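Local atomic coordinates of benzoylformate Decarboxylase (Polynucleobacter necessarius, PDB entry 4K9Q), a protein that probably catalyses the thiamine diphosphate- and magnesium-dependent decarboxylation of benzoylformate to benzaldehyde and carbon dioxide. Residues T18-P24 with F39-L45; T27-F31 with L160-E164; E241-Q247 with T334-S338. All blocks are in the same frame, centred on the assembly; numbering follows the deposited sequence.

Contact 1: residues T18-P24 with F39-L45. With TPP (thiamine diphosphate), chain D.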
loop_
_atom_site.group_PDB
_atom_site.type_symbol
_atom_site.label_atom_id
_atom_site.label_comp_id
_atom_site.label_asym_id
_atom_site.label_seq_id
_atom_site.Cartn_x
_atom_site.Cartn_y
_atom_site.Cartn_z
ATOM N N THR A 18 -30.267 -8.465 -0.689
ATOM C CA THR A 18 -30.683 -9.501 0.258
ATOM C C THR A 18 -30.158 -10.898 -0.088
ATOM O O THR A 18 -30.665 -11.907 0.413
ATOM C CB THR A 18 -32.221 -9.530 0.434
ATOM O OG1 THR A 18 -32.840 -9.862 -0.811
ATOM C CG2 THR A 18 -32.728 -8.161 0.896
ATOM N N THR A 19 -29.139 -10.950 -0.940
ATOM C CA THR A 19 -28.457 -12.207 -1.214
ATOM C C THR A 19 -27.022 -12.170 -0.713
ATOM O O THR A 19 -26.288 -11.224 -0.985
ATOM C CB THR A 19 -28.458 -12.565 -2.711
ATOM O OG1 THR A 19 -29.812 -12.621 -3.180
ATOM C CG2 THR A 19 -27.798 -13.934 -2.927
ATOM N N VAL A 20 -26.635 -13.219 0.013
ATOM C CA VAL A 20 -25.276 -13.394 0.491
ATOM C C VAL A 20 -24.716 -14.683 -0.107
ATOM O O VAL A 20 -25.271 -15.760 0.115
ATOM C CB VAL A 20 -25.231 -13.526 2.040
ATOM C CG1 VAL A 20 -23.805 -13.816 2.503
ATOM C CG2 VAL A 20 -25.795 -12.271 2.733
ATOM N N VAL A 21 -23.641 -14.588 -0.881
ATOM C CA VAL A 21 -22.939 -15.793 -1.306
ATOM C C VAL A 21 -21.740 -15.952 -0.373
ATOM O O VAL A 21 -21.028 -14.989 -0.096
ATOM C CB VAL A 21 -22.458 -15.704 -2.770
ATOM C CG1 VAL A 21 -21.944 -17.067 -3.232
ATOM C CG2 VAL A 21 -23.581 -15.210 -3.681
ATOM N N GLY A 22 -21.521 -17.145 0.156
ATOM C CA GLY A 22 -20.525 -17.268 1.207
ATOM C C GLY A 22 -19.869 -18.629 1.313
ATOM O O GLY A 22 -20.336 -19.629 0.759
ATOM N N ASN A 23 -18.754 -18.641 2.020
ATOM C CA ASN A 23 -18.195 -19.860 2.570
ATOM C C ASN A 23 -17.862 -19.506 4.016
ATOM O O ASN A 23 -17.038 -18.612 4.268
ATOM C CB ASN A 23 -16.956 -20.288 1.792
ATOM C CG ASN A 23 -16.307 -21.529 2.383
ATOM O OD1 ASN A 23 -15.343 -21.437 3.146
ATOM N ND2 ASN A 23 -16.838 -22.698 2.035
ATOM N N PRO A 24 -18.545 -20.147 4.975
ATOM C CA PRO A 24 -18.514 -19.663 6.358
ATOM C C PRO A 24 -17.241 -20.029 7.130
ATOM O O PRO A 24 -16.538 -20.971 6.770
ATOM C CB PRO A 24 -19.735 -20.352 6.985
ATOM C CG PRO A 24 -19.855 -21.633 6.233
ATOM C CD PRO A 24 -19.463 -21.292 4.811
ATOM N N PHE A 39 -33.751 -13.244 3.493
ATOM C CA PHE A 39 -32.485 -13.169 2.764
ATOM C C PHE A 39 -32.188 -14.568 2.241
ATOM O O PHE A 39 -32.754 -15.548 2.728
ATOM C CB PHE A 39 -31.354 -12.721 3.686
ATOM C CG PHE A 39 -31.328 -11.240 3.947
ATOM C CD1 PHE A 39 -32.406 -10.608 4.551
ATOM C CD2 PHE A 39 -30.216 -10.482 3.602
ATOM C CE1 PHE A 39 -32.380 -9.254 4.782
ATOM C CE2 PHE A 39 -30.181 -9.135 3.836
ATOM C CZ PHE A 39 -31.265 -8.512 4.429
ATOM N N ASN A 40 -31.314 -14.656 1.247
ATOM C CA ASN A 40 -30.869 -15.947 0.726
ATOM C C ASN A 40 -29.373 -16.093 0.942
ATOM O O ASN A 40 -28.613 -15.202 0.577
ATOM C CB ASN A 40 -31.169 -16.060 -0.765
ATOM C CG ASN A 40 -32.619 -16.411 -1.048
ATOM O OD1 ASN A 40 -33.277 -17.085 -0.255
ATOM N ND2 ASN A 40 -33.120 -15.968 -2.194
ATOM N N TYR A 41 -28.959 -17.196 1.554
ATOM C CA TYR A 41 -27.541 -17.522 1.675
ATOM C C TYR A 41 -27.236 -18.637 0.696
ATOM O O TYR A 41 -27.922 -19.670 0.679
ATOM C CB TYR A 41 -27.203 -17.978 3.091
ATOM C CG TYR A 41 -25.727 -18.233 3.316
ATOM C CD1 TYR A 41 -25.163 -19.469 3.029
ATOM C CD2 TYR A 41 -24.896 -17.232 3.810
ATOM C CE1 TYR A 41 -23.821 -19.703 3.228
ATOM C CE2 TYR A 41 -23.546 -17.460 4.022
ATOM C CZ TYR A 41 -23.015 -18.701 3.730
ATOM O OH TYR A 41 -21.675 -18.945 3.930
ATOM N N VAL A 42 -26.203 -18.426 -0.108
ATOM C CA VAL A 42 -25.778 -19.400 -1.106
ATOM C C VAL A 42 -24.374 -19.894 -0.777
ATOM O O VAL A 42 -23.396 -19.144 -0.900
ATOM C CB VAL A 42 -25.778 -18.794 -2.529
ATOM C CG1 VAL A 42 -25.240 -19.804 -3.550
ATOM C CG2 VAL A 42 -27.169 -18.322 -2.915
ATOM N N LEU A 43 -24.272 -21.157 -0.370
ATOM C CA LEU A 43 -22.985 -21.751 -0.026
ATOM C C LEU A 43 -22.212 -22.121 -1.272
ATOM O O LEU A 43 -22.772 -22.722 -2.201
ATOM C CB LEU A 43 -23.183 -23.017 0.826
ATOM C CG LEU A 43 -21.912 -23.811 1.131
ATOM C CD1 LEU A 43 -20.979 -23.033 2.075
ATOM C CD2 LEU A 43 -22.262 -25.196 1.700
ATOM N N ALA A 44 -20.927 -21.768 -1.297
ATOM C CA ALA A 44 -20.006 -22.415 -2.228
ATOM C C ALA A 44 -18.798 -22.965 -1.463
ATOM O O ALA A 44 -18.472 -22.493 -0.366
ATOM C CB ALA A 44 -19.580 -21.454 -3.329
ATOM N N LEU A 45 -18.155 -23.973 -2.040
ATOM C CA LEU A 45 -17.146 -24.755 -1.331
ATOM C C LEU A 45 -15.762 -24.133 -1.304
ATOM O O LEU A 45 -14.910 -24.589 -0.545
ATOM C CB LEU A 45 -17.020 -26.153 -1.949
ATOM C CG LEU A 45 -18.262 -27.050 -1.902
ATOM C CD1 LEU A 45 -17.977 -28.300 -2.720
ATOM C CD2 LEU A 45 -18.624 -27.397 -0.461
HETATM N "N1'" TPP D . -12.214 -21.007 4.274
HETATM C "C2'" TPP D . -10.836 -21.112 4.383
HETATM C CM2 TPP D . -9.962 -20.906 3.181
HETATM N "N3'" TPP D . -10.240 -21.388 5.599
HETATM C "C4'" TPP D . -11.019 -21.571 6.715
HETATM N "N4'" TPP D . -10.438 -21.822 7.887
HETATM C "C5'" TPP D . -12.409 -21.504 6.609
HETATM C "C6'" TPP D . -13.013 -21.204 5.389
HETATM C "C7'" TPP D . -13.264 -21.703 7.834
HETATM N N3 TPP D . -13.348 -23.055 8.367
HETATM C C2 TPP D . -12.646 -23.513 9.470
HETATM S S1 TPP D . -12.958 -25.043 9.863
HETATM C C5 TPP D . -14.012 -25.181 8.645
HETATM C C4 TPP D . -14.167 -24.026 7.884
HETATM C CM4 TPP D . -15.079 -23.871 6.692
HETATM C C6 TPP D . -14.710 -26.506 8.515
HETATM C C7 TPP D . -13.802 -27.693 8.236
HETATM O O7 TPP D . -14.677 -28.746 7.901
HETATM P PA TPP D . -14.135 -30.232 7.612
HETATM O O1A TPP D . -12.886 -30.140 6.782
HETATM O O2A TPP D . -15.187 -31.042 6.925
HETATM O O3A TPP D . -13.667 -30.766 9.054
HETATM P PB TPP D . -14.581 -31.196 10.305
HETATM O O1B TPP D . -14.650 -30.004 11.204
HETATM O O2B TPP D . -13.854 -32.341 10.974
HETATM O O3B TPP D . -15.959 -31.575 9.865
#

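Contact 2: residues T27-F31 with L160-E164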
loop_
_atom_site.group_PDB
_atom_site.type_symbol
_atom_site.label_atom_id
_atom_site.label_comp_id
_atom_site.label_asym_id
_atom_site.label_seq_id
_atom_site.Cartn_x
_atom_site.Cartn_y
_atom_site.Cartn_z
ATOM N N THR A 27 -15.292 -16.620 12.310
ATOM C CA THR A 27 -15.359 -15.163 12.442
ATOM C C THR A 27 -16.561 -14.542 11.723
ATOM O O THR A 27 -16.807 -13.337 11.845
ATOM C CB THR A 27 -14.053 -14.509 11.939
ATOM O OG1 THR A 27 -13.745 -15.018 10.636
ATOM C CG2 THR A 27 -12.910 -14.846 12.871
ATOM N N GLU A 28 -17.316 -15.369 10.997
ATOM C CA GLU A 28 -18.531 -14.921 10.316
ATOM C C GLU A 28 -19.808 -15.415 11.011
ATOM O O GLU A 28 -20.911 -15.006 10.661
ATOM C CB GLU A 28 -18.541 -15.402 8.864
ATOM C CG GLU A 28 -17.422 -14.818 7.994
ATOM C CD GLU A 28 -16.037 -15.296 8.410
ATOM O OE1 GLU A 28 -15.851 -16.520 8.531
ATOM O OE2 GLU A 28 -15.129 -14.457 8.612
ATOM N N GLU A 29 -19.672 -16.312 11.979
ATOM C CA GLU A 29 -20.865 -16.906 12.582
ATOM C C GLU A 29 -21.760 -15.892 13.303
ATOM O O GLU A 29 -22.982 -16.022 13.284
ATOM C CB GLU A 29 -20.480 -18.067 13.497
ATOM C CG GLU A 29 -19.987 -19.267 12.705
ATOM C CD GLU A 29 -19.736 -20.493 13.554
ATOM O OE1 GLU A 29 -19.407 -20.359 14.752
ATOM O OE2 GLU A 29 -19.887 -21.598 13.013
ATOM N N THR A 30 -21.159 -14.878 13.922
ATOM C CA THR A 30 -21.951 -13.850 14.592
ATOM C C THR A 30 -22.733 -12.983 13.595
ATOM O O THR A 30 -23.793 -12.448 13.918
ATOM C CB THR A 30 -21.071 -12.973 15.498
ATOM O OG1 THR A 30 -19.911 -12.554 14.772
ATOM C CG2 THR A 30 -20.618 -13.778 16.710
ATOM N N PHE A 31 -22.201 -12.847 12.384
ATOM C CA PHE A 31 -22.924 -12.172 11.306
ATOM C C PHE A 31 -24.081 -13.033 10.794
ATOM O O PHE A 31 -25.164 -12.528 10.488
ATOM C CB PHE A 31 -21.961 -11.850 10.157
ATOM C CG PHE A 31 -22.639 -11.344 8.917
ATOM C CD1 PHE A 31 -23.315 -10.135 8.922
ATOM C CD2 PHE A 31 -22.592 -12.082 7.735
ATOM C CE1 PHE A 31 -23.934 -9.661 7.778
ATOM C CE2 PHE A 31 -23.210 -11.613 6.575
ATOM C CZ PHE A 31 -23.885 -10.406 6.597
ATOM N N LEU A 160 -15.663 -9.843 14.611
ATOM C CA LEU A 160 -16.806 -10.715 14.899
ATOM C C LEU A 160 -17.639 -10.252 16.086
ATOM O O LEU A 160 -18.826 -10.569 16.183
ATOM C CB LEU A 160 -16.331 -12.156 15.124
ATOM C CG LEU A 160 -15.506 -12.394 16.390
ATOM C CD1 LEU A 160 -16.427 -12.845 17.518
ATOM C CD2 LEU A 160 -14.436 -13.443 16.122
ATOM N N ASP A 161 -17.005 -9.515 16.985
ATOM C CA ASP A 161 -17.669 -9.068 18.206
ATOM C C ASP A 161 -18.572 -7.851 18.012
ATOM O O ASP A 161 -19.322 -7.494 18.923
ATOM C CB ASP A 161 -16.648 -8.811 19.330
ATOM C CG ASP A 161 -15.565 -7.791 18.950
ATOM O OD1 ASP A 161 -15.087 -7.779 17.792
ATOM O OD2 ASP A 161 -15.168 -7.004 19.844
ATOM N N ASP A 162 -18.515 -7.217 16.840
ATOM C CA ASP A 162 -19.297 -6.000 16.623
ATOM C C ASP A 162 -20.802 -6.283 16.559
ATOM O O ASP A 162 -21.614 -5.457 16.990
ATOM C CB ASP A 162 -18.892 -5.302 15.320
ATOM C CG ASP A 162 -17.524 -4.627 15.392
ATOM O OD1 ASP A 162 -16.877 -4.622 16.461
ATOM O OD2 ASP A 162 -17.108 -4.084 14.349
ATOM N N TRP A 163 -21.163 -7.442 16.011
ATOM C CA TRP A 163 -22.535 -7.710 15.600
ATOM C C TRP A 163 -23.563 -7.685 16.719
ATOM O O TRP A 163 -24.700 -7.271 16.499
ATOM C CB TRP A 163 -22.615 -9.035 14.828
ATOM C CG TRP A 163 -21.823 -8.975 13.571
ATOM C CD1 TRP A 163 -20.636 -9.603 13.307
ATOM C CD2 TRP A 163 -22.140 -8.207 12.405
ATOM N NE1 TRP A 163 -20.204 -9.279 12.040
ATOM C CE2 TRP A 163 -21.109 -8.423 11.467
ATOM C CE3 TRP A 163 -23.196 -7.354 12.063
ATOM C CZ2 TRP A 163 -21.108 -7.820 10.211
ATOM C CZ3 TRP A 163 -23.196 -6.768 10.813
ATOM C CH2 TRP A 163 -22.157 -7.001 9.904
ATOM N N GLU A 164 -23.162 -8.130 17.906
ATOM C CA GLU A 164 -24.073 -8.223 19.049
ATOM C C GLU A 164 -24.136 -6.940 19.871
ATOM O O GLU A 164 -24.883 -6.865 20.851
ATOM C CB GLU A 164 -23.640 -9.363 19.972
ATOM C CG GLU A 164 -22.283 -9.122 20.626
ATOM C CD GLU A 164 -21.877 -10.233 21.581
ATOM O OE1 GLU A 164 -20.752 -10.161 22.119
ATOM O OE2 GLU A 164 -22.672 -11.172 21.798
HETATM O O HOH W 1 -17.887 -10.558 10.908
#

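Contact 3: residues E241-Q247 with T334-S338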
loop_
_atom_site.group_PDB
_atom_site.type_symbol
_atom_site.label_atom_id
_atom_site.label_comp_id
_atom_site.label_asym_id
_atom_site.label_seq_id
_atom_site.Cartn_x
_atom_site.Cartn_y
_atom_site.Cartn_z
ATOM N N GLU A 241 -25.167 -9.507 -33.549
ATOM C CA GLU A 241 -24.088 -10.016 -34.391
ATOM C C GLU A 241 -24.559 -10.526 -35.754
ATOM O O GLU A 241 -23.742 -10.908 -36.603
ATOM C CB GLU A 241 -23.266 -11.056 -33.623
ATOM C CG GLU A 241 -22.649 -10.412 -32.375
ATOM C CD GLU A 241 -21.774 -11.339 -31.561
ATOM O OE1 GLU A 241 -21.943 -12.576 -31.648
ATOM O OE2 GLU A 241 -20.915 -10.811 -30.818
ATOM N N ASP A 242 -25.872 -10.525 -35.963
ATOM C CA ASP A 242 -26.408 -10.816 -37.291
ATOM C C ASP A 242 -26.911 -9.546 -38.006
ATOM O O ASP A 242 -27.469 -9.621 -39.101
ATOM C CB ASP A 242 -27.497 -11.892 -37.225
ATOM C CG ASP A 242 -28.627 -11.524 -36.286
ATOM O OD1 ASP A 242 -28.520 -10.486 -35.589
ATOM O OD2 ASP A 242 -29.624 -12.275 -36.234
ATOM N N HIS A 243 -26.695 -8.388 -37.397
ATOM C CA HIS A 243 -27.073 -7.120 -38.015
ATOM C C HIS A 243 -26.196 -6.889 -39.248
ATOM O O HIS A 243 -24.992 -7.162 -39.222
ATOM C CB HIS A 243 -26.894 -5.979 -37.013
ATOM C CG HIS A 243 -27.512 -4.686 -37.445
ATOM N ND1 HIS A 243 -26.936 -3.860 -38.387
ATOM C CD2 HIS A 243 -28.652 -4.070 -37.053
ATOM C CE1 HIS A 243 -27.696 -2.792 -38.558
ATOM N NE2 HIS A 243 -28.743 -2.895 -37.758
ATOM N N PRO A 244 -26.795 -6.396 -40.346
ATOM C CA PRO A 244 -26.044 -6.195 -41.593
ATOM C C PRO A 244 -24.784 -5.344 -41.439
ATOM O O PRO A 244 -23.840 -5.505 -42.212
ATOM C CB PRO A 244 -27.052 -5.491 -42.509
ATOM C CG PRO A 244 -28.177 -5.046 -41.610
ATOM C CD PRO A 244 -28.217 -6.056 -40.506
ATOM N N LEU A 245 -24.762 -4.451 -40.457
ATOM C CA LEU A 245 -23.603 -3.591 -40.273
ATOM C C LEU A 245 -22.477 -4.278 -39.498
ATOM O O LEU A 245 -21.332 -3.820 -39.522
ATOM C CB LEU A 245 -24.004 -2.280 -39.590
ATOM C CG LEU A 245 -24.913 -1.337 -40.381
ATOM C CD1 LEU A 245 -25.228 -0.095 -39.560
ATOM C CD2 LEU A 245 -24.250 -0.948 -41.693
ATOM N N PHE A 246 -22.794 -5.381 -38.822
ATOM C CA PHE A 246 -21.815 -5.995 -37.927
ATOM C C PHE A 246 -20.762 -6.787 -38.682
ATOM O O PHE A 246 -21.095 -7.672 -39.475
ATOM C CB PHE A 246 -22.482 -6.901 -36.902
ATOM C CG PHE A 246 -21.514 -7.453 -35.900
ATOM C CD1 PHE A 246 -20.966 -6.626 -34.927
ATOM C CD2 PHE A 246 -21.147 -8.786 -35.929
ATOM C CE1 PHE A 246 -20.069 -7.127 -34.003
ATOM C CE2 PHE A 246 -20.251 -9.292 -35.004
ATOM C CZ PHE A 246 -19.711 -8.463 -34.044
ATOM N N GLN A 247 -19.494 -6.485 -38.417
ATOM C CA GLN A 247 -18.393 -7.099 -39.155
ATOM C C GLN A 247 -17.767 -8.297 -38.443
ATOM O O GLN A 247 -17.320 -9.246 -39.089
ATOM C CB GLN A 247 -17.327 -6.057 -39.475
ATOM C CG GLN A 247 -17.881 -4.854 -40.235
ATOM C CD GLN A 247 -18.459 -5.243 -41.584
ATOM O OE1 GLN A 247 -17.755 -5.773 -42.443
ATOM N NE2 GLN A 247 -19.752 -4.997 -41.770
ATOM N N THR A 334 -21.376 -0.829 -47.068
ATOM C CA THR A 334 -20.770 -1.560 -45.960
ATOM C C THR A 334 -21.007 -3.051 -46.172
ATOM O O THR A 334 -22.146 -3.483 -46.356
ATOM C CB THR A 334 -21.372 -1.146 -44.607
ATOM O OG1 THR A 334 -20.964 0.192 -44.298
ATOM C CG2 THR A 334 -20.899 -2.083 -43.504
ATOM N N PRO A 335 -19.931 -3.849 -46.152
ATOM C CA PRO A 335 -20.099 -5.273 -46.473
ATOM C C PRO A 335 -20.880 -6.060 -45.417
ATOM O O PRO A 335 -20.944 -5.663 -44.257
ATOM C CB PRO A 335 -18.659 -5.781 -46.586
ATOM C CG PRO A 335 -17.841 -4.828 -45.805
ATOM C CD PRO A 335 -18.523 -3.486 -45.920
ATOM N N GLN A 336 -21.485 -7.163 -45.848
ATOM C CA GLN A 336 -22.193 -8.076 -44.961
ATOM C C GLN A 336 -21.255 -9.221 -44.605
ATOM O O GLN A 336 -20.625 -9.800 -45.490
ATOM C CB GLN A 336 -23.416 -8.642 -45.680
ATOM C CG GLN A 336 -24.748 -8.133 -45.171
ATOM C CD GLN A 336 -25.429 -9.144 -44.278
ATOM O OE1 GLN A 336 -24.817 -10.130 -43.859
ATOM N NE2 GLN A 336 -26.705 -8.913 -43.986
ATOM N N ARG A 337 -21.162 -9.563 -43.322
ATOM C CA ARG A 337 -20.275 -10.658 -42.920
ATOM C C ARG A 337 -20.721 -11.971 -43.556
ATOM O O ARG A 337 -21.916 -12.177 -43.819
ATOM C CB ARG A 337 -20.168 -10.785 -41.383
ATOM C CG ARG A 337 -21.324 -11.468 -40.695
ATOM C CD ARG A 337 -21.166 -11.477 -39.150
ATOM N NE ARG A 337 -20.204 -12.469 -38.639
ATOM C CZ ARG A 337 -20.222 -12.937 -37.388
ATOM N NH1 ARG A 337 -21.140 -12.496 -36.542
ATOM N NH2 ARG A 337 -19.328 -13.835 -36.977
ATOM N N SER A 338 -19.752 -12.849 -43.800
ATOM C CA SER A 338 -20.008 -14.156 -44.392
ATOM C C SER A 338 -20.928 -14.959 -43.500
ATOM O O SER A 338 -20.857 -14.848 -42.273
ATOM C CB SER A 338 -18.704 -14.935 -44.547
ATOM O OG SER A 338 -17.742 -14.207 -45.283
HETATM O O HOH W 2 -20.689 -13.468 -33.832
HETATM O O HOH W 3 -27.737 -9.563 -41.804
HETATM O O HOH W 4 -22.790 -8.178 -41.449
HETATM O O HOH W 5 -24.145 -4.313 -44.593
#

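Contact 1: residues T18-P24 with F39-L45
This is a pairing of two parallel strands at one border of the six-stranded sheet in the N-terminal thiamine diphosphate enzyme domain. Strands 19-22 and 40-43 belong to one beta-alpha-beta unit whose crossover contains helix 29-32. The strand axes come within 4.7 Å at 19°, and the backbones alternate as donor and acceptor: Asn40 N to Thr18 O (2.9 Å), Val20 N to Asn40 O (2.9 Å), Val42 N to Val20 O (2.8 Å), Gly22 N to Val42 O (2.9 Å) and Ala44 N to Gly22 O (3.0 Å). Beta-branched Val20, Val21 and Val42 suit the extended backbone. Val21 and Val42 share the face on which Val21 meets helix 47-61, with Val21 CG1 4.3 Å from Val42 CB. On the other face, Val20 CG1 lies 3.8 Å from Tyr41 CD2. The Tyr41 ring runs along that face past Gly22, and an ideal beta carbon on Gly22 would be 2.5 Å from Tyr41 OH, so a side chain there would clash with Tyr41 as placed. Before the strands, Thr18 CB sits over the Phe39 ring in a CH-pi contact, 3.9 Å from its centroid. Beyond them, Pro24 CD packs on Leu43 CD1 at 3.6 Å, and both residues touch Gly476 of the second subunit. Pro24 O is 3.2 Å from CM4 of a thiamine diphosphate that is hydrogen-bonded to residues of that subunit, among them Ser375 and Gly460. The ladder ends with Ala44 N to Gly22 O, beside the loop that reaches the cofactor at the subunit interface, consistent with its helping to hold that loop.

Contact 2: residues T27-F31 with L160-E164
In the N-terminal alpha/beta domain, the start of the short helix 29-32, part of a beta-alpha-beta crossover, meets the helical turn that follows strand 154-159. Trp163, Leu160 and Thr30 bury the most surface here. Trp163 points its CB toward the helix, and its large indole lies against Phe31. Phe31 CB stands over the five-membered ring in a CH-pi contact, 3.9 Å from the centroid, while the Phe31 ring meets the six-membered ring obliquely, with centroids 4.8 Å apart and planes at 46°. Flat, broad and largely apolar, the indole also fills the space beside Val135 and Phe139 of helix 135-147 and Thr8 of helix 4-15, joining three helices to the turn. Leu160 supplies an apolar contact, its CD2 3.9 Å from Thr27 CG2, while its CB lies in van der Waals contact with the carbonyl Thr27 O at 3.5 Å. Thr30 suits the join between polar and apolar surroundings. Its hydroxyl OG1 donates a 2.7 Å hydrogen bond to Leu160 O, a carbonyl in a turn without regular helical bonding, and the side chain also packs on Thr471 of the second subunit. Thr27 OG1 instead bonds back within its own segment, donating to Glu28 OE2 at 2.5 Å. The one polar atom of the indole is matched as well: Trp163 NE1 donates to a water 2.9 Å away, and that water donates to Thr27 O at 3.1 Å.

Contact 3: residues E241-Q247 with T334-S338
A type I beta turn, His243 to Phe246, leads into strand 246-249 at the border of the parallel, Rossmann-like sheet of the central domain; against it lies an extended piece of the connection between helices 315-323 and 352-361. Thr334 comes first, pointing toward the turn with CG2 4.0 Å from Leu245 CD2, while its hydroxyl bonds to Asn332. Its carbonyl approaches the turn through solvent: one water lies 2.8 Å from Thr334 O and 2.7 Å from Pro244 O. Pro335 suits the extended backbone, and its carbonyl O accepts a nearly linear 2.8 Å hydrogen bond from Gln247 NE2. The same NE2 donates to Leu245 O at 3.0 Å, so the amide of the folded-back Gln247 side chain uses both its protons, one on each segment. Gln336, long and polar at an exposed position, reaches back to Pro244: its NE2 packs 3.7 Å from Pro244 CB and donates to a water 2.5 Å away, which donates to Asp242 O at 2.7 Å. Arg337 buries the most surface. Its backbone N donates to a water 2.8 Å away that lies 2.7 Å from Phe246 O, and its NH1 lies at the edge of the Phe246 ring, 3.7 Å from Phe246 CE2. The guanidinium suits a site rich in carbonyls: NH2 bonds to Gln381 O, and NH1 donates to Glu241 O at 3.0 Å, with a 149° angle at the hydrogen.

Contacts 1 and 2 belong to the same N-terminal domain, with centres 16 Å apart. Their segments alternate along the chain: helix 29-32 of contact 2 falls within the crossover between the two strands of contact 1, and 160-164, after strand 154-159 of the same sheet, packs on that helix. Both touch the second subunit and lie near the same thiamine diphosphate, which that subunit hydrogen-bonds: contact 1 meets it through its loop, whereas the Thr27 side chain of contact 2 is about 7 Å from it. Contact 3, on the other side of the chain's centre, sets 334-338 against the border of the central-domain sheet; its centre is 43 Å from contact 1 and 56 Å from contact 2, with nearest atoms about 28 and 37 Å apart.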